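PDB 3U24: putative Lipoprotein from Shewanella oneidensis, which is of unknown function but binds zinc and calcium ions and belongs to the DUF885 family, probably a distant relative of the metallopeptidases. Local coordinates for residues G527-L541 / S560-E572. Residues are numbered along the deposited sequence; the frame is centred on the assembly and turned at random.
Sequences GYREIYDFREEYKQL and SAPVKYIRQLMLE. With ZN (zinc ion), chain D.
R567 and E537 form a side-on salt bridge, with hydrogen bonds from R567 NE to E537 OE1 (2.8 Å) and from R567 NH2 to E537 OE2 (2.9 Å), the first practically straight (178°). Carboxylate and guanidinium lie nearly coplanar. The arginine chain, extended from CG to NE and leaving the backbone with CG anti to N (chi1 174°), also runs its methylenes over one face of the F534 ring, a CH-pi contact with R567 CG 3.6 Å from F534 CD1. Replacing R567 by alanine is likely to leave the E537 carboxylate without its charged mate and strip the aliphatic cover from that ring face. The selenium of selenomethionine M570 meets the edge of the same ring, SE 3.8 Å from F534 CE2, while its methyl CE approaches the Y538 ring. L571 fits as a knob into the hole formed by F534, E537, Y538 and L541. At the opposite end, V563 packs on E530 CB and I531 CG1. There a water bridges E530 OE1 to K564 N, and E530 OE2 is held by the backbone N of G257. Beyond the contact, E572 OE1 binds a zinc ion. The two helices run almost parallel, 16° apart with axes 10.2 Å from each other; helix 548-555 packs against both through F551, K554 and F555, and helix 88-111 touches L569.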
loop_
_atom_site.group_PDB
_atom_site.type_symbol
_atom_site.label_atom_id
_atom_site.label_comp_id
_atom_site.label_asym_id
_atom_site.label_seq_id
_atom_site.Cartn_x
_atom_site.Cartn_y
_atom_site.Cartn_z
ATOM N N GLY A 527 -11.309 -5.384 -0.110
ATOM C CA GLY A 527 -11.382 -5.756 -1.525
ATOM C C GLY A 527 -11.659 -7.231 -1.755
ATOM O O GLY A 527 -12.477 -7.587 -2.598
ATOM N N TYR A 528 -10.986 -8.096 -0.984
ATOM C CA TYR A 528 -11.268 -9.515 -1.019
ATOM C C TYR A 528 -12.752 -9.848 -0.791
ATOM O O TYR A 528 -13.365 -10.612 -1.552
ATOM C CB TYR A 528 -10.401 -10.221 0.003
ATOM C CG TYR A 528 -10.852 -11.607 0.379
ATOM C CD1 TYR A 528 -10.882 -12.635 -0.560
ATOM C CD2 TYR A 528 -11.205 -11.902 1.690
ATOM C CE1 TYR A 528 -11.262 -13.921 -0.202
ATOM C CE2 TYR A 528 -11.609 -13.170 2.051
ATOM C CZ TYR A 528 -11.639 -14.173 1.108
ATOM O OH TYR A 528 -12.048 -15.420 1.496
ATOM N N ARG A 529 -13.338 -9.261 0.231
ATOM C CA ARG A 529 -14.713 -9.583 0.611
ATOM C C ARG A 529 -15.653 -9.099 -0.467
ATOM O O ARG A 529 -16.563 -9.826 -0.865
ATOM C CB ARG A 529 -15.072 -8.952 1.971
ATOM C CG ARG A 529 -16.195 -9.639 2.755
ATOM C CD ARG A 529 -15.924 -11.114 3.098
ATOM N NE ARG A 529 -16.756 -12.022 2.307
ATOM C CZ ARG A 529 -16.670 -13.359 2.310
ATOM N NH1 ARG A 529 -15.806 -14.021 3.088
ATOM N NH2 ARG A 529 -17.484 -14.052 1.528
ATOM N N GLU A 530 -15.430 -7.876 -0.971
ATOM C CA GLU A 530 -16.318 -7.355 -2.033
ATOM C C GLU A 530 -16.226 -8.162 -3.318
ATOM O O GLU A 530 -17.224 -8.375 -3.954
ATOM C CB GLU A 530 -16.077 -5.867 -2.337
ATOM C CG GLU A 530 -16.676 -4.891 -1.344
ATOM C CD GLU A 530 -16.652 -3.454 -1.867
ATOM O OE1 GLU A 530 -15.580 -2.829 -1.840
ATOM O OE2 GLU A 530 -17.684 -2.955 -2.351
ATOM N N ILE A 531 -15.033 -8.594 -3.703
ATOM C CA ILE A 531 -14.832 -9.384 -4.925
ATOM C C ILE A 531 -15.482 -10.777 -4.821
ATOM O O ILE A 531 -16.247 -11.195 -5.726
ATOM C CB ILE A 531 -13.334 -9.516 -5.307
ATOM C CG1 ILE A 531 -12.756 -8.150 -5.683
ATOM C CG2 ILE A 531 -13.146 -10.475 -6.478
ATOM C CD1 ILE A 531 -11.236 -8.132 -5.831
ATOM N N TYR A 532 -15.217 -11.479 -3.725
ATOM C CA TYR A 532 -15.823 -12.796 -3.490
ATOM C C TYR A 532 -17.342 -12.695 -3.406
ATOM O O TYR A 532 -18.036 -13.468 -4.057
ATOM C CB TYR A 532 -15.278 -13.462 -2.206
ATOM C CG TYR A 532 -15.525 -14.944 -2.157
ATOM C CD1 TYR A 532 -16.729 -15.462 -1.668
ATOM C CD2 TYR A 532 -14.557 -15.851 -2.609
ATOM C CE1 TYR A 532 -16.957 -16.845 -1.618
ATOM C CE2 TYR A 532 -14.780 -17.245 -2.600
ATOM C CZ TYR A 532 -15.991 -17.739 -2.118
ATOM O OH TYR A 532 -16.212 -19.116 -2.091
ATOM N N ASP A 533 -17.866 -11.768 -2.614
ATOM C CA ASP A 533 -19.336 -11.592 -2.540
ATOM C C ASP A 533 -19.920 -11.176 -3.905
ATOM O O ASP A 533 -20.928 -11.692 -4.306
ATOM C CB ASP A 533 -19.748 -10.569 -1.487
ATOM C CG ASP A 533 -19.379 -10.999 -0.055
ATOM O OD1 ASP A 533 -19.145 -12.231 0.180
ATOM O OD2 ASP A 533 -19.327 -10.074 0.828
ATOM N N PHE A 534 -19.279 -10.265 -4.623
ATOM C CA PHE A 534 -19.749 -9.970 -5.974
ATOM C C PHE A 534 -19.731 -11.209 -6.863
ATOM O O PHE A 534 -20.657 -11.429 -7.604
ATOM C CB PHE A 534 -18.947 -8.846 -6.637
ATOM C CG PHE A 534 -19.318 -8.597 -8.082
ATOM C CD1 PHE A 534 -20.657 -8.511 -8.470
ATOM C CD2 PHE A 534 -18.341 -8.428 -9.031
ATOM C CE1 PHE A 534 -20.998 -8.285 -9.786
ATOM C CE2 PHE A 534 -18.668 -8.178 -10.343
ATOM C CZ PHE A 534 -19.992 -8.138 -10.740
ATOM N N ARG A 535 -18.692 -12.028 -6.771
ATOM C CA ARG A 535 -18.665 -13.231 -7.569
ATOM C C ARG A 535 -19.860 -14.117 -7.254
ATOM O O ARG A 535 -20.545 -14.586 -8.175
ATOM C CB ARG A 535 -17.399 -14.022 -7.408
ATOM C CG ARG A 535 -17.436 -15.238 -8.299
ATOM C CD ARG A 535 -16.237 -16.103 -8.087
ATOM N NE ARG A 535 -16.391 -16.967 -6.936
ATOM C CZ ARG A 535 -15.492 -17.848 -6.546
ATOM N NH1 ARG A 535 -14.319 -17.958 -7.178
ATOM N NH2 ARG A 535 -15.766 -18.621 -5.517
ATOM N N GLU A 536 -20.119 -14.346 -5.974
ATOM C CA GLU A 536 -21.212 -15.247 -5.622
ATOM C C GLU A 536 -22.542 -14.673 -6.069
ATOM O O GLU A 536 -23.410 -15.407 -6.462
ATOM C CB GLU A 536 -21.214 -15.580 -4.141
ATOM C CG GLU A 536 -19.983 -16.367 -3.655
ATOM C CD GLU A 536 -19.718 -17.675 -4.427
ATOM O OE1 GLU A 536 -20.532 -18.619 -4.329
ATOM O OE2 GLU A 536 -18.674 -17.760 -5.128
ATOM N N GLU A 537 -22.687 -13.355 -6.010
ATOM C CA GLU A 537 -23.876 -12.655 -6.517
ATOM C C GLU A 537 -24.053 -12.825 -8.031
ATOM O O GLU A 537 -25.155 -12.977 -8.534
ATOM C CB GLU A 537 -23.768 -11.165 -6.170
ATOM C CG GLU A 537 -24.837 -10.298 -6.810
ATOM C CD GLU A 537 -24.704 -8.831 -6.458
ATOM O OE1 GLU A 537 -23.598 -8.355 -6.155
ATOM O OE2 GLU A 537 -25.729 -8.127 -6.502
ATOM N N TYR A 538 -22.951 -12.810 -8.751
ATOM C CA TYR A 538 -22.988 -12.988 -10.183
ATOM C C TYR A 538 -23.293 -14.442 -10.564
ATOM O O TYR A 538 -23.999 -14.686 -11.551
ATOM C CB TYR A 538 -21.661 -12.575 -10.756
ATOM C CG TYR A 538 -21.652 -12.201 -12.197
ATOM C CD1 TYR A 538 -22.003 -10.934 -12.584
ATOM C CD2 TYR A 538 -21.194 -13.080 -13.165
ATOM C CE1 TYR A 538 -21.958 -10.557 -13.902
ATOM C CE2 TYR A 538 -21.126 -12.707 -14.488
ATOM C CZ TYR A 538 -21.512 -11.439 -14.835
ATOM O OH TYR A 538 -21.463 -11.026 -16.128
ATOM N N LYS A 539 -22.757 -15.397 -9.803
ATOM C CA LYS A 539 -23.124 -16.812 -9.967
ATOM C C LYS A 539 -24.643 -16.997 -9.857
ATOM O O LYS A 539 -25.258 -17.674 -10.697
ATOM C CB LYS A 539 -22.448 -17.684 -8.914
ATOM C CG LYS A 539 -21.232 -18.457 -9.390
ATOM C CD LYS A 539 -20.258 -18.722 -8.228
ATOM C CE LYS A 539 -19.551 -20.072 -8.335
ATOM N NZ LYS A 539 -18.201 -20.067 -7.729
ATOM N N GLN A 540 -25.226 -16.388 -8.824
ATOM C CA GLN A 540 -26.681 -16.400 -8.610
ATOM C C GLN A 540 -27.469 -15.857 -9.791
ATOM O O GLN A 540 -28.490 -16.412 -10.158
ATOM C CB GLN A 540 -27.064 -15.564 -7.387
ATOM C CG GLN A 540 -27.082 -16.320 -6.073
ATOM C CD GLN A 540 -28.446 -16.878 -5.728
ATOM O OE1 GLN A 540 -29.365 -16.898 -6.562
ATOM N NE2 GLN A 540 -28.596 -17.320 -4.482
ATOM N N LEU A 541 -27.005 -14.755 -10.357
ATOM C CA LEU A 541 -27.719 -14.100 -11.445
ATOM C C LEU A 541 -27.626 -14.852 -12.756
ATOM O O LEU A 541 -28.609 -14.925 -13.463
ATOM C CB LEU A 541 -27.253 -12.655 -11.617
ATOM C CG LEU A 541 -27.977 -11.596 -10.756
ATOM C CD1 LEU A 541 -29.137 -12.151 -9.924
ATOM C CD2 LEU A 541 -27.000 -10.839 -9.856
ATOM N N SER A 560 -7.705 -0.780 -12.309
ATOM C CA SER A 560 -7.697 -0.585 -10.865
ATOM C C SER A 560 -8.802 0.373 -10.335
ATOM O O SER A 560 -8.542 1.279 -9.561
ATOM C CB SER A 560 -6.282 -0.104 -10.480
ATOM O OG SER A 560 -5.298 -1.059 -10.990
ATOM N N ALA A 561 -10.030 0.155 -10.767
ATOM C CA ALA A 561 -11.166 0.909 -10.278
ATOM C C ALA A 561 -11.620 0.226 -8.994
ATOM O O ALA A 561 -11.401 -0.955 -8.824
ATOM C CB ALA A 561 -12.330 0.927 -11.277
ATOM N N PRO A 562 -12.279 0.981 -8.108
ATOM C CA PRO A 562 -12.869 0.403 -6.924
ATOM C C PRO A 562 -13.827 -0.719 -7.305
ATOM O O PRO A 562 -14.601 -0.597 -8.284
ATOM C CB PRO A 562 -13.672 1.564 -6.317
ATOM C CG PRO A 562 -13.072 2.812 -6.886
ATOM C CD PRO A 562 -12.618 2.412 -8.266
ATOM N N VAL A 563 -13.805 -1.782 -6.515
ATOM C CA VAL A 563 -14.649 -2.917 -6.788
ATOM C C VAL A 563 -16.151 -2.557 -6.973
ATOM O O VAL A 563 -16.821 -3.111 -7.860
ATOM C CB VAL A 563 -14.495 -3.978 -5.694
ATOM C CG1 VAL A 563 -15.412 -5.174 -5.970
ATOM C CG2 VAL A 563 -13.016 -4.389 -5.559
ATOM N N LYS A 564 -16.681 -1.615 -6.207
ATOM C CA LYS A 564 -18.085 -1.314 -6.360
ATOM C C LYS A 564 -18.433 -0.719 -7.718
ATOM O O LYS A 564 -19.555 -0.886 -8.195
ATOM C CB LYS A 564 -18.631 -0.417 -5.261
ATOM C CG LYS A 564 -18.064 0.986 -5.186
ATOM C CD LYS A 564 -19.007 1.832 -4.327
ATOM C CE LYS A 564 -18.376 3.094 -3.766
ATOM N NZ LYS A 564 -19.436 4.136 -3.518
ATOM N N TYR A 565 -17.494 -0.016 -8.330
ATOM C CA TYR A 565 -17.750 0.556 -9.635
ATOM C C TYR A 565 -17.690 -0.533 -10.713
ATOM O O TYR A 565 -18.504 -0.542 -11.641
ATOM C CB TYR A 565 -16.809 1.763 -9.886
ATOM C CG TYR A 565 -17.185 2.985 -9.014
ATOM C CD1 TYR A 565 -18.549 3.481 -8.982
ATOM C CD2 TYR A 565 -16.225 3.640 -8.225
ATOM C CE1 TYR A 565 -18.920 4.578 -8.184
ATOM C CE2 TYR A 565 -16.579 4.745 -7.432
ATOM C CZ TYR A 565 -17.930 5.221 -7.407
ATOM O OH TYR A 565 -18.298 6.337 -6.622
ATOM N N ILE A 566 -16.752 -1.457 -10.572
ATOM C CA ILE A 566 -16.691 -2.592 -11.469
ATOM C C ILE A 566 -17.978 -3.418 -11.396
ATOM O O ILE A 566 -18.549 -3.764 -12.437
ATOM C CB ILE A 566 -15.494 -3.501 -11.216
ATOM C CG1 ILE A 566 -14.183 -2.749 -11.496
ATOM C CG2 ILE A 566 -15.593 -4.756 -12.085
ATOM C CD1 ILE A 566 -12.960 -3.468 -10.932
ATOM N N ARG A 567 -18.457 -3.658 -10.186
ATOM C CA ARG A 567 -19.726 -4.339 -9.984
ATOM C C ARG A 567 -20.857 -3.603 -10.685
ATOM O O ARG A 567 -21.653 -4.205 -11.391
ATOM C CB ARG A 567 -20.053 -4.419 -8.508
ATOM C CG ARG A 567 -21.427 -4.984 -8.199
ATOM C CD ARG A 567 -21.635 -5.223 -6.683
ATOM N NE ARG A 567 -23.035 -5.627 -6.484
ATOM C CZ ARG A 567 -24.068 -4.784 -6.427
ATOM N NH1 ARG A 567 -23.894 -3.469 -6.498
ATOM N NH2 ARG A 567 -25.276 -5.253 -6.273
ATOM N N GLN A 568 -20.948 -2.300 -10.449
ATOM C CA GLN A 568 -22.044 -1.491 -11.018
ATOM C C GLN A 568 -21.992 -1.560 -12.562
ATOM O O GLN A 568 -23.023 -1.734 -13.203
ATOM C CB GLN A 568 -21.957 -0.038 -10.502
ATOM C CG GLN A 568 -23.219 0.815 -10.629
ATOM C CD GLN A 568 -23.236 2.079 -9.709
ATOM O OE1 GLN A 568 -22.583 2.142 -8.632
ATOM N NE2 GLN A 568 -24.017 3.092 -10.131
ATOM N N LEU A 569 -20.802 -1.467 -13.158
ATOM C CA LEU A 569 -20.703 -1.488 -14.628
ATOM C C LEU A 569 -21.047 -2.870 -15.151
ATOM O O LEU A 569 -21.701 -2.961 -16.165
ATOM C CB LEU A 569 -19.326 -1.043 -15.143
ATOM C CG LEU A 569 -19.014 0.418 -14.801
ATOM C CD1 LEU A 569 -17.503 0.684 -14.826
ATOM C CD2 LEU A 569 -19.779 1.379 -15.695
HETATM N N MSE A 570 -20.632 -3.927 -14.446
HETATM C CA MSE A 570 -20.902 -5.296 -14.878
HETATM C C MSE A 570 -22.360 -5.650 -14.729
HETATM O O MSE A 570 -22.849 -6.459 -15.512
HETATM C CB MSE A 570 -20.012 -6.337 -14.159
HETATM C CG MSE A 570 -18.611 -6.368 -14.696
HETATM SE SE MSE A 570 -17.420 -7.573 -13.836
HETATM C CE MSE A 570 -18.206 -9.186 -14.599
ATOM N N LEU A 571 -23.070 -5.060 -13.754
ATOM C CA LEU A 571 -24.519 -5.360 -13.574
ATOM C C LEU A 571 -25.434 -4.506 -14.453
ATOM O O LEU A 571 -26.491 -4.967 -14.836
ATOM C CB LEU A 571 -24.950 -5.262 -12.097
ATOM C CG LEU A 571 -24.407 -6.411 -11.211
ATOM C CD1 LEU A 571 -24.865 -6.274 -9.763
ATOM C CD2 LEU A 571 -24.818 -7.767 -11.796
ATOM N N GLU A 572 -25.027 -3.265 -14.739
ATOM C CA GLU A 572 -25.704 -2.338 -15.686
ATOM C C GLU A 572 -25.305 -2.652 -17.138
ATOM O O GLU A 572 -25.809 -3.580 -17.783
ATOM C CB GLU A 572 -25.274 -0.892 -15.372
ATOM C CG GLU A 572 -25.928 0.215 -16.194
ATOM C CD GLU A 572 -25.117 1.525 -16.246
ATOM O OE1 GLU A 572 -23.962 1.547 -15.724
ATOM O OE2 GLU A 572 -25.645 2.529 -16.837
HETATM ZN ZN ZN D . -23.388 3.450 -15.866
HETATM O O HOH W 1 -15.263 -0.903 -3.732
HETATM O O HOH W 2 -24.751 4.926 -15.782
#